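Local coordinates for protein L-lysine 6-monooxygenase (Pseudomonas syringae pv. tomato, PDB 5CQF) that probably hydroxylates the side-chain amine of L-lysine or a related amino acid in siderophore biosynthesis, as an FAD- and NADPH-dependent monooxygenase, at residues K201-G213 with V340-Y352. Numbering follows the deposited sequence.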
ATOM      1  N   LYS A 201      29.426  17.725 -16.517  1.00 57.08           N
ATOM      2  CA  LYS A 201      28.132  18.207 -16.910  1.00 57.97           C
ATOM      3  C   LYS A 201      27.571  17.411 -18.060  1.00 54.42           C
ATOM      4  O   LYS A 201      26.498  17.728 -18.544  1.00 56.05           O
ATOM      5  CB  LYS A 201      28.246  19.683 -17.327  1.00 63.21           C
ATOM      6  CG  LYS A 201      28.731  20.630 -16.231  1.00 68.72           C
ATOM      7  CD  LYS A 201      29.073  22.016 -16.795  1.00 76.19           C
ATOM      8  CE  LYS A 201      29.610  22.961 -15.723  1.00 81.17           C
ATOM      9  NZ  LYS A 201      30.028  24.288 -16.262  1.00 83.71           N
ATOM     10  N   GLN A 202      28.291  16.410 -18.540  1.00 52.45           N
ATOM     11  CA  GLN A 202      27.798  15.638 -19.685  1.00 52.58           C
ATOM     12  C   GLN A 202      28.155  14.179 -19.551  1.00 51.49           C
ATOM     13  O   GLN A 202      29.337  13.795 -19.615  1.00 48.72           O
ATOM     14  CB  GLN A 202      28.359  16.171 -21.012  1.00 54.56           C
ATOM     15  CG  GLN A 202      27.923  15.383 -22.250  1.00 52.80           C
ATOM     16  CD  GLN A 202      26.472  15.630 -22.605  1.00 53.53           C
ATOM     17  OE1 GLN A 202      26.061  16.768 -22.828  1.00 57.85           O
ATOM     18  NE2 GLN A 202      25.682  14.572 -22.642  1.00 52.69           N
ATOM     19  N   LEU A 203      27.120  13.367 -19.388  1.00 50.43           N
ATOM     20  CA  LEU A 203      27.307  11.932 -19.376  1.00 50.13           C
ATOM     21  C   LEU A 203      27.310  11.371 -20.804  1.00 47.63           C
ATOM     22  O   LEU A 203      26.625  11.880 -21.661  1.00 49.31           O
ATOM     23  CB  LEU A 203      26.187  11.275 -18.572  1.00 49.73           C
ATOM     24  CG  LEU A 203      26.059  11.752 -17.132  1.00 51.22           C
ATOM     25  CD1 LEU A 203      24.883  11.054 -16.472  1.00 51.23           C
ATOM     26  CD2 LEU A 203      27.333  11.489 -16.353  1.00 51.68           C
ATOM     27  N   PRO A 204      28.044  10.282 -21.042  1.00 46.06           N
ATOM     28  CA  PRO A 204      27.877   9.564 -22.308  1.00 45.60           C
ATOM     29  C   PRO A 204      26.504   8.931 -22.468  1.00 44.93           C
ATOM     30  O   PRO A 204      25.839   8.635 -21.483  1.00 44.38           O
ATOM     31  CB  PRO A 204      28.964   8.485 -22.266  1.00 44.90           C
ATOM     32  CG  PRO A 204      29.403   8.399 -20.860  1.00 45.26           C
ATOM     33  CD  PRO A 204      29.085   9.694 -20.183  1.00 45.60           C
ATOM     34  N   LYS A 205      26.105   8.714 -23.712  1.00 45.67           N
ATOM     35  CA  LYS A 205      24.740   8.330 -24.053  1.00 50.33           C
ATOM     36  C   LYS A 205      24.438   6.835 -23.864  1.00 47.75           C
ATOM     37  O   LYS A 205      23.368   6.467 -23.389  1.00 43.86           O
ATOM     38  CB  LYS A 205      24.451   8.737 -25.518  1.00 55.91           C
ATOM     39  CG  LYS A 205      22.999   8.559 -25.973  1.00 63.19           C
ATOM     40  CD  LYS A 205      22.791   8.961 -27.435  1.00 70.47           C
ATOM     41  CE  LYS A 205      23.207   7.845 -28.398  1.00 75.64           C
ATOM     42  NZ  LYS A 205      23.561   8.332 -29.769  1.00 78.92           N
ATOM     43  N   ARG A 206      25.372   5.981 -24.270  1.00 48.45           N
ATOM     44  CA  ARG A 206      25.116   4.549 -24.385  1.00 45.10           C
ATOM     45  C   ARG A 206      25.838   3.832 -23.269  1.00 41.25           C
ATOM     46  O   ARG A 206      27.049   3.916 -23.158  1.00 42.65           O
ATOM     47  CB  ARG A 206      25.590   4.055 -25.745  1.00 47.57           C
ATOM     48  CG  ARG A 206      24.839   4.655 -26.929  1.00 49.75           C
ATOM     49  CD  ARG A 206      25.493   4.295 -28.269  1.00 50.40           C
ATOM     50  NE  ARG A 206      26.901   4.705 -28.256  1.00 51.54           N
ATOM     51  CZ  ARG A 206      27.840   4.296 -29.108  1.00 50.52           C
ATOM     52  NH1 ARG A 206      27.552   3.466 -30.104  1.00 50.20           N
ATOM     53  NH2 ARG A 206      29.084   4.730 -28.953  1.00 48.93           N
ATOM     54  N   TRP A 207      25.089   3.141 -22.420  1.00 39.20           N
ATOM     55  CA  TRP A 207      25.652   2.476 -21.264  1.00 35.83           C
ATOM     56  C   TRP A 207      25.325   1.007 -21.292  1.00 34.81           C
ATOM     57  O   TRP A 207      24.278   0.616 -21.786  1.00 34.98           O
ATOM     58  CB  TRP A 207      25.080   3.066 -20.021  1.00 35.75           C
ATOM     59  CG  TRP A 207      25.647   4.371 -19.684  1.00 37.41           C
ATOM     60  CD1 TRP A 207      25.277   5.561 -20.198  1.00 38.14           C
ATOM     61  CD2 TRP A 207      26.672   4.646 -18.719  1.00 37.42           C
ATOM     62  NE1 TRP A 207      26.014   6.564 -19.647  1.00 39.84           N
ATOM     63  CE2 TRP A 207      26.880   6.039 -18.728  1.00 39.27           C
ATOM     64  CE3 TRP A 207      27.427   3.853 -17.848  1.00 37.77           C
ATOM     65  CZ2 TRP A 207      27.812   6.679 -17.882  1.00 38.42           C
ATOM     66  CZ3 TRP A 207      28.349   4.483 -16.993  1.00 38.54           C
ATOM     67  CH2 TRP A 207      28.533   5.887 -17.026  1.00 38.58           C
ATOM     68  N   LEU A 208      26.235   0.196 -20.782  1.00 35.15           N
ATOM     69  CA  LEU A 208      25.959  -1.202 -20.505  1.00 36.72           C
ATOM     70  C   LEU A 208      26.111  -1.394 -19.033  1.00 35.98           C
ATOM     71  O   LEU A 208      27.090  -0.946 -18.469  1.00 37.01           O
ATOM     72  CB  LEU A 208      26.945  -2.095 -21.237  1.00 38.58           C
ATOM     73  CG  LEU A 208      26.587  -3.574 -21.138  1.00 40.37           C
ATOM     74  CD1 LEU A 208      27.028  -4.296 -22.387  1.00 42.69           C
ATOM     75  CD2 LEU A 208      27.194  -4.267 -19.927  1.00 41.46           C
ATOM     76  N   VAL A 209      25.129  -2.011 -18.400  1.00 36.18           N
ATOM     77  CA  VAL A 209      25.194  -2.305 -16.976  1.00 36.70           C
ATOM     78  C   VAL A 209      25.040  -3.817 -16.775  1.00 37.33           C
ATOM     79  O   VAL A 209      24.010  -4.399 -17.118  1.00 35.23           O
ATOM     80  CB  VAL A 209      24.093  -1.556 -16.197  1.00 37.49           C
ATOM     81  CG1 VAL A 209      24.155  -1.858 -14.725  1.00 36.77           C
ATOM     82  CG2 VAL A 209      24.218  -0.054 -16.393  1.00 40.74           C
ATOM     83  N   LEU A 210      26.079  -4.443 -16.241  1.00 37.46           N
ATOM     84  CA  LEU A 210      26.114  -5.887 -16.051  1.00 39.33           C
ATOM     85  C   LEU A 210      25.665  -6.216 -14.639  1.00 37.64           C
ATOM     86  O   LEU A 210      26.183  -5.649 -13.671  1.00 38.33           O
ATOM     87  CB  LEU A 210      27.543  -6.363 -16.254  1.00 42.44           C
ATOM     88  CG  LEU A 210      27.888  -7.848 -16.091  1.00 45.67           C
ATOM     89  CD1 LEU A 210      27.264  -8.679 -17.201  1.00 47.57           C
ATOM     90  CD2 LEU A 210      29.398  -8.026 -16.101  1.00 46.45           C
ATOM     91  N   GLY A 211      24.689  -7.100 -14.507  1.00 36.02           N
ATOM     92  CA  GLY A 211      24.319  -7.604 -13.182  1.00 36.75           C
ATOM     93  C   GLY A 211      22.851  -7.508 -12.873  1.00 35.70           C
ATOM     94  O   GLY A 211      22.119  -6.753 -13.529  1.00 34.97           O
ATOM     95  N   SER A 212      22.436  -8.248 -11.853  1.00 36.05           N
ATOM     96  CA  SER A 212      21.017  -8.431 -11.565  1.00 36.98           C
ATOM     97  C   SER A 212      20.563  -8.018 -10.160  1.00 37.55           C
ATOM     98  O   SER A 212      19.377  -8.047  -9.875  1.00 38.86           O
ATOM     99  CB  SER A 212      20.635  -9.890 -11.830  1.00 37.66           C
ATOM    100  OG  SER A 212      20.865 -10.241 -13.197  1.00 37.38           O
ATOM    101  N   GLY A 213      21.489  -7.636  -9.288  1.00 37.58           N
ATOM    102  CA  GLY A 213      21.150  -7.201  -7.936  1.00 37.40           C
ATOM    103  C   GLY A 213      20.808  -5.720  -7.790  1.00 38.24           C
ATOM    104  O   GLY A 213      20.685  -4.975  -8.774  1.00 36.13           O
ATOM    105  N   VAL A 340      26.319  -8.296 -30.905  1.00 55.12           N
ATOM    106  CA  VAL A 340      27.304  -7.277 -30.583  1.00 55.39           C
ATOM    107  C   VAL A 340      26.576  -5.988 -30.198  1.00 54.40           C
ATOM    108  O   VAL A 340      25.587  -5.640 -30.820  1.00 54.90           O
ATOM    109  CB  VAL A 340      28.235  -7.039 -31.800  1.00 57.68           C
ATOM    110  CG1 VAL A 340      29.211  -5.887 -31.567  1.00 57.52           C
ATOM    111  CG2 VAL A 340      28.990  -8.317 -32.128  1.00 56.62           C
ATOM    112  N   LEU A 341      27.069  -5.317 -29.154  1.00 56.69           N
ATOM    113  CA  LEU A 341      26.579  -4.001 -28.694  1.00 56.47           C
ATOM    114  C   LEU A 341      27.726  -3.022 -28.708  1.00 55.48           C
ATOM    115  O   LEU A 341      28.824  -3.341 -28.244  1.00 57.52           O
ATOM    116  CB  LEU A 341      26.087  -4.073 -27.250  1.00 55.48           C
ATOM    117  CG  LEU A 341      24.860  -4.932 -26.998  1.00 58.31           C
ATOM    118  CD1 LEU A 341      24.611  -5.108 -25.506  1.00 59.19           C
ATOM    119  CD2 LEU A 341      23.650  -4.306 -27.679  1.00 62.43           C
ATOM    120  N   GLU A 342      27.486  -1.823 -29.210  1.00 55.17           N
ATOM    121  CA  GLU A 342      28.460  -0.752 -29.058  1.00 55.14           C
ATOM    122  C   GLU A 342      27.960   0.260 -28.031  1.00 50.97           C
ATOM    123  O   GLU A 342      26.896   0.833 -28.204  1.00 51.46           O
ATOM    124  CB  GLU A 342      28.691  -0.074 -30.386  1.00 60.88           C
ATOM    125  CG  GLU A 342      29.091  -1.048 -31.473  1.00 66.73           C
ATOM    126  CD  GLU A 342      28.972  -0.442 -32.843  1.00 74.06           C
ATOM    127  OE1 GLU A 342      27.901   0.145 -33.145  1.00 75.92           O
ATOM    128  OE2 GLU A 342      29.954  -0.551 -33.603  1.00 79.00           O
ATOM    129  N   VAL A 343      28.735   0.467 -26.977  1.00 45.75           N
ATOM    130  CA  VAL A 343      28.379   1.388 -25.924  1.00 44.84           C
ATOM    131  C   VAL A 343      29.519   2.329 -25.611  1.00 43.47           C
ATOM    132  O   VAL A 343      30.630   2.089 -26.027  1.00 46.53           O
ATOM    133  CB  VAL A 343      27.951   0.637 -24.646  1.00 44.16           C
ATOM    134  CG1 VAL A 343      26.644  -0.086 -24.902  1.00 44.20           C
ATOM    135  CG2 VAL A 343      29.009  -0.342 -24.178  1.00 43.59           C
ATOM    136  N   ASP A 344      29.223   3.412 -24.898  1.00 42.86           N
ATOM    137  CA  ASP A 344      30.220   4.407 -24.513  1.00 41.88           C
ATOM    138  C   ASP A 344      30.803   4.097 -23.147  1.00 40.83           C
ATOM    139  O   ASP A 344      31.917   4.467 -22.868  1.00 39.81           O
ATOM    140  CB  ASP A 344      29.594   5.793 -24.494  1.00 44.39           C
ATOM    141  CG  ASP A 344      29.051   6.209 -25.855  1.00 48.46           C
ATOM    142  OD1 ASP A 344      29.833   6.179 -26.842  1.00 51.89           O
ATOM    143  OD2 ASP A 344      27.842   6.537 -25.952  1.00 49.22           O
ATOM    144  N   ALA A 345      30.043   3.440 -22.274  1.00 40.84           N
ATOM    145  CA  ALA A 345      30.544   3.097 -20.947  1.00 40.29           C
ATOM    146  C   ALA A 345      29.870   1.880 -20.376  1.00 40.24           C
ATOM    147  O   ALA A 345      28.763   1.546 -20.761  1.00 40.02           O
ATOM    148  CB  ALA A 345      30.378   4.260 -19.998  1.00 40.91           C
ATOM    149  N   VAL A 346      30.554   1.256 -19.421  1.00 40.33           N
ATOM    150  CA  VAL A 346      30.166   0.005 -18.846  1.00 38.41           C
ATOM    151  C   VAL A 346      30.252   0.131 -17.338  1.00 41.27           C
ATOM    152  O   VAL A 346      31.195   0.770 -16.830  1.00 40.04           O
ATOM    153  CB  VAL A 346      31.103  -1.093 -19.332  1.00 39.81           C
ATOM    154  CG1 VAL A 346      30.872  -2.394 -18.587  1.00 40.40           C
ATOM    155  CG2 VAL A 346      30.916  -1.298 -20.824  1.00 40.46           C
ATOM    156  N   VAL A 347      29.235  -0.419 -16.641  1.00 39.97           N
ATOM    157  CA  VAL A 347      29.183  -0.483 -15.166  1.00 39.11           C
ATOM    158  C   VAL A 347      29.119  -1.946 -14.726  1.00 39.54           C
ATOM    159  O   VAL A 347      28.268  -2.694 -15.190  1.00 41.03           O
ATOM    160  CB  VAL A 347      27.953   0.226 -14.578  1.00 37.47           C
ATOM    161  CG1 VAL A 347      27.870   0.015 -13.082  1.00 37.71           C
ATOM    162  CG2 VAL A 347      27.967   1.711 -14.846  1.00 36.88           C
ATOM    163  N   LEU A 348      30.010  -2.357 -13.833  1.00 41.55           N
ATOM    164  CA  LEU A 348      30.057  -3.741 -13.405  1.00 44.23           C
ATOM    165  C   LEU A 348      29.345  -3.865 -12.101  1.00 45.23           C
ATOM    166  O   LEU A 348      29.880  -3.488 -11.081  1.00 48.26           O
ATOM    167  CB  LEU A 348      31.488  -4.233 -13.266  1.00 46.16           C
ATOM    168  CG  LEU A 348      32.371  -4.027 -14.497  1.00 47.21           C
ATOM    169  CD1 LEU A 348      33.793  -4.434 -14.173  1.00 48.75           C
ATOM    170  CD2 LEU A 348      31.882  -4.811 -15.693  1.00 46.44           C
ATOM    171  N   GLY A 349      28.126  -4.396 -12.129  1.00 48.69           N
ATOM    172  CA  GLY A 349      27.402  -4.696 -10.893  1.00 49.18           C
ATOM    173  C   GLY A 349      27.662  -6.144 -10.551  1.00 51.47           C
ATOM    174  O   GLY A 349      26.744  -6.923 -10.369  1.00 55.43           O
ATOM    175  N   THR A 350      28.927  -6.503 -10.464  1.00 52.40           N
ATOM    176  CA  THR A 350      29.333  -7.877 -10.295  1.00 52.93           C
ATOM    177  C   THR A 350      29.405  -8.292  -8.834  1.00 55.55           C
ATOM    178  O   THR A 350      29.652  -9.461  -8.558  1.00 57.26           O
ATOM    179  CB  THR A 350      30.720  -8.098 -10.920  1.00 54.66           C
ATOM    180  OG1 THR A 350      31.566  -6.976 -10.634  1.00 55.47           O
ATOM    181  CG2 THR A 350      30.611  -8.260 -12.409  1.00 54.50           C
ATOM    182  N   GLY A 351      29.203  -7.350  -7.905  1.00 55.92           N
ATOM    183  CA  GLY A 351      29.292  -7.649  -6.481  1.00 57.11           C
ATOM    184  C   GLY A 351      30.718  -7.720  -5.940  1.00 60.31           C
ATOM    185  O   GLY A 351      31.654  -7.177  -6.544  1.00 59.44           O
ATOM    186  N   TYR A 352      30.867  -8.391  -4.794  1.00 65.77           N
ATOM    187  CA  TYR A 352      32.129  -8.450  -4.037  1.00 70.88           C
ATOM    188  C   TYR A 352      32.608  -9.885  -3.842  1.00 72.95           C
ATOM    189  O   TYR A 352      31.816 -10.820  -3.661  1.00 69.15           O
ATOM    190  CB  TYR A 352      31.991  -7.752  -2.663  1.00 73.17           C
ATOM    191  CG  TYR A 352      31.658  -6.270  -2.762  1.00 72.64           C
ATOM    192  CD1 TYR A 352      30.344  -5.844  -2.942  1.00 72.13           C
ATOM    193  CD2 TYR A 352      32.653  -5.297  -2.699  1.00 73.74           C
ATOM    194  CE1 TYR A 352      30.030  -4.496  -3.057  1.00 71.96           C
ATOM    195  CE2 TYR A 352      32.348  -3.943  -2.809  1.00 72.80           C
ATOM    196  CZ  TYR A 352      31.035  -3.547  -2.994  1.00 71.88           C
ATOM    197  OH  TYR A 352      30.710  -2.210  -3.100  1.00 70.98           O
TER
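Trp207 and Ala345 begin a parallel pairing of strands 206-210 and 345-348 that runs on to Leu210 and Leu348. Leu208 is bonded through both backbone polar atoms, its N to Ala345 O and its O to Val347 N, each at 2.9 Å, and Leu210 repeats the pattern with Val347 O and Gly349 N. Packing is tightest on the face carrying Trp207, Val209, Ala345 and Val347. There the methyl of Ala345 sits over the six-membered ring of Trp207 in a CH-pi contact, CB 3.6 Å from the centroid, while Val347 CG2 reaches Trp207 CZ3 at 3.5 Å from an oblique direction. The indole N-H turns back to Pro204 O, which helps fix the ring. On the other face the fit is looser: Leu208 CB lies 4.0 Å from Val343 CG2, and Leu210 CD2 just meets Leu348 CD2.

The N-terminal end is polar and nearer solvent. Arg206 bends at chi3 (-55°) and grips Asp344 side-on in a salt bridge, NE to OD2 at 3.1 Å and NH2 to OD1 at 2.7 Å. The carboxylate oxygens lie close to the guanidinium plane, but the two planes are turned 54° apart. OD2 also accepts the backbone N-H of Arg206, and Arg206 O takes those of Asp344 and Ala345, tying down the turn between strands 338-343 and 345-348. Exposed Glu342 runs alongside the arginine without a salt bridge.

At the far end Gly211 and Gly213 fit a Rossmann-type GxGxxA turn, consistent with the nucleotide-binding domain expected of this NADP-dependent family. Strand 345-348 lies between strands 186-188 and 206-210, the latter flanked beyond by 231-235; helix 214-226 covers Trp207 and Val209, while strand 325-332 meets Leu208, Leu341 and Val343.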